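Local atomic coordinates of N-acetyltransferase (Escherichia coli, PDB entry 6GTQ), a protein that probably transfers an acetyl group from acetyl-coenzyme A to an amine acceptor, as GNAT-type acetyltransferases do. Residues L47-L52 with Y64-G69. The protein carries 1 engineered substitution. Numbering follows the deposited sequence. Where two conformers were deposited one is given.
With ACT (acetate ion), chain H.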
loop_
_atom_site.group_PDB
_atom_site.type_symbol
_atom_site.label_atom_id
_atom_site.label_comp_id
_atom_site.label_asym_id
_atom_site.label_seq_id
_atom_site.Cartn_x
_atom_site.Cartn_y
_atom_site.Cartn_z
ATOM N N LEU A 47 8.738 9.588 -3.500
ATOM C CA LEU A 47 7.543 8.827 -3.129
ATOM C C LEU A 47 6.574 9.717 -2.352
ATOM O O LEU A 47 6.899 10.865 -2.038
ATOM C CB LEU A 47 7.903 7.560 -2.303
ATOM C CG LEU A 47 8.935 7.697 -1.152
ATOM C CD1 LEU A 47 8.288 8.170 0.155
ATOM C CD2 LEU A 47 9.646 6.382 -0.920
ATOM N N ARG A 48 5.388 9.174 -2.046
ATOM C CA ARG A 48 4.360 9.801 -1.215
ATOM C C ARG A 48 4.227 8.904 -0.002
ATOM O O ARG A 48 3.908 7.718 -0.145
ATOM C CB ARG A 48 3.017 9.936 -1.961
ATOM C CG ARG A 48 3.123 10.681 -3.282
ATOM C CD ARG A 48 3.111 12.183 -3.143
ATOM N NE ARG A 48 4.388 12.691 -2.669
ATOM C CZ ARG A 48 4.551 13.839 -2.033
ATOM N NH1 ARG A 48 3.509 14.626 -1.792
ATOM N NH2 ARG A 48 5.752 14.213 -1.631
ATOM N N ALA A 49 4.575 9.444 1.175
ATOM C CA ALA A 49 4.572 8.731 2.441
ATOM C C ALA A 49 3.359 9.085 3.289
ATOM O O ALA A 49 3.050 10.267 3.492
ATOM C CB ALA A 49 5.848 9.033 3.198
ATOM N N TYR A 50 2.679 8.039 3.787
ATOM C CA TYR A 50 1.490 8.135 4.622
ATOM C C TYR A 50 1.796 7.538 5.987
ATOM O O TYR A 50 2.400 6.462 6.085
ATOM C CB TYR A 50 0.310 7.442 3.944
ATOM C CG TYR A 50 -0.202 8.183 2.732
ATOM C CD1 TYR A 50 0.464 8.107 1.507
ATOM C CD2 TYR A 50 -1.375 8.931 2.792
ATOM C CE1 TYR A 50 0.002 8.797 0.388
ATOM C CE2 TYR A 50 -1.854 9.614 1.675
ATOM C CZ TYR A 50 -1.152 9.556 0.480
ATOM O OH TYR A 50 -1.618 10.234 -0.616
ATOM N N ILE A 51 1.408 8.259 7.040
ATOM C CA ILE A 51 1.729 7.905 8.415
ATOM C C ILE A 51 0.491 7.603 9.270
ATOM O O ILE A 51 -0.522 8.287 9.169
ATOM C CB ILE A 51 2.634 9.066 8.981
ATOM C CG1 ILE A 51 4.134 8.701 8.948
ATOM C CG2 ILE A 51 2.234 9.581 10.361
ATOM C CD1 ILE A 51 4.793 8.683 7.562
ATOM N N LEU A 52 0.590 6.543 10.085
ATOM C CA LEU A 52 -0.392 6.132 11.089
ATOM C C LEU A 52 0.190 6.669 12.402
ATOM O O LEU A 52 1.259 6.226 12.812
ATOM C CB LEU A 52 -0.535 4.595 11.137
ATOM C CG LEU A 52 -1.423 4.006 12.250
ATOM C CD1 LEU A 52 -2.893 4.323 12.029
ATOM C CD2 LEU A 52 -1.203 2.518 12.393
ATOM N N TYR A 64 3.413 3.071 8.922
ATOM C CA TYR A 64 3.533 3.842 7.693
ATOM C C TYR A 64 3.377 3.016 6.423
ATOM O O TYR A 64 3.491 1.784 6.439
ATOM C CB TYR A 64 4.875 4.606 7.663
ATOM C CG TYR A 64 6.110 3.796 7.309
ATOM C CD1 TYR A 64 6.523 3.653 5.984
ATOM C CD2 TYR A 64 6.930 3.268 8.307
ATOM C CE1 TYR A 64 7.691 2.963 5.657
ATOM C CE2 TYR A 64 8.119 2.602 7.993
ATOM C CZ TYR A 64 8.488 2.446 6.665
ATOM O OH TYR A 64 9.645 1.789 6.340
ATOM N N TYR A 65 3.174 3.718 5.313
ATOM C CA TYR A 65 3.143 3.138 3.975
ATOM C C TYR A 65 3.653 4.170 2.967
ATOM O O TYR A 65 3.597 5.365 3.241
ATOM C CB TYR A 65 1.786 2.485 3.604
ATOM C CG TYR A 65 0.675 3.409 3.151
ATOM C CD1 TYR A 65 0.648 3.915 1.852
ATOM C CD2 TYR A 65 -0.424 3.663 3.972
ATOM C CE1 TYR A 65 -0.390 4.732 1.415
ATOM C CE2 TYR A 65 -1.483 4.462 3.536
ATOM C CZ TYR A 65 -1.459 4.994 2.256
ATOM O OH TYR A 65 -2.477 5.806 1.823
ATOM N N THR A 66 4.238 3.703 1.856
ATOM C CA THR A 66 4.749 4.566 0.778
ATOM C C THR A 66 4.097 4.201 -0.552
ATOM O O THR A 66 3.896 3.022 -0.832
ATOM C CB THR A 66 6.296 4.591 0.693
ATOM O OG1 THR A 66 6.787 3.317 0.269
ATOM C CG2 THR A 66 6.963 5.025 1.989
ATOM N N LEU A 67 3.764 5.223 -1.358
ATOM C CA LEU A 67 3.178 5.096 -2.691
ATOM C C LEU A 67 3.992 5.850 -3.717
ATOM O O LEU A 67 4.563 6.914 -3.425
ATOM C CB LEU A 67 1.768 5.712 -2.742
ATOM C CG LEU A 67 0.614 5.028 -2.058
ATOM C CD1 LEU A 67 -0.623 5.877 -2.192
ATOM C CD2 LEU A 67 0.348 3.636 -2.636
ATOM N N CYS A 68 3.998 5.310 -4.940
ATOM C CA CYS A 68 4.622 5.934 -6.102
ATOM C C CYS A 68 3.959 5.453 -7.379
ATOM O O CYS A 68 3.592 4.286 -7.489
ATOM C CB CYS A 68 6.134 5.744 -6.142
ATOM S SG CYS A 68 6.962 6.776 -7.383
ATOM N N GLY A 69 3.799 6.366 -8.326
ATOM C CA GLY A 69 3.211 6.063 -9.623
ATOM C C GLY A 69 4.127 5.137 -10.402
ATOM O O GLY A 69 5.356 5.235 -10.311
HETATM C C ACT H . 7.459 3.371 -3.342
HETATM O O ACT H . 6.708 3.623 -2.436
HETATM O OXT ACT H . 8.563 3.895 -3.507
HETATM C CH3 ACT H . 6.991 2.319 -4.338
#
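Y50 and Y65 lay their rings almost parallel (6° between planes) but displaced, with little ring-on-ring overlap. What meets instead is Y50 CB over the face of the Y65 ring, a CH-pi contact 3.5 Å from the centroid, and Y65 OH, 3.4 Å from Y50 CG, over one face of the Y50 ring. Y65 CG sits between its backbone N and carbonyl carbon (chi1 80°), which turns the ring toward strand 48-52 and beneath Y50 CB; Y50 CG lies anti to its carbonyl carbon. L67 extends the same face of the sheet, its CD1 3.9 Å from Y50 CE1 in an oblique approach and its CG at the edge of the Y65 ring. Helix 110-129 packs on this face, and H117 ND1 hydrogen-bonds Y65 OH.

Strands 48-53 and 61-74 form a beta hairpin in the mixed sheet of the GNAT fold: R48 and L67 exchange two N-H...O bonds, as do Y50 and Y65, with Y50 N to Y65 O almost straight (177°). On the face carrying A49, I51, Y64 and T66, covered by helices 28-36 and 38-43, I51 CD1 reaches Y64 CB at 4.1 Å. L47 CD1 touches T66 CG2 at 3.9 Å, while T66 OG1 donates a 2.7 Å hydrogen bond to an acetate oxygen, the ion probably coming from the crystallisation liquor. R48 NE curls back to hydrogen-bond L47 O from above the carbonyl plane.

Four amide bonds thus set the hairpin register, while the tyrosine pair probably adds dispersion and CH-pi contact beside L67, with H117 satisfying the Y65 hydroxyl.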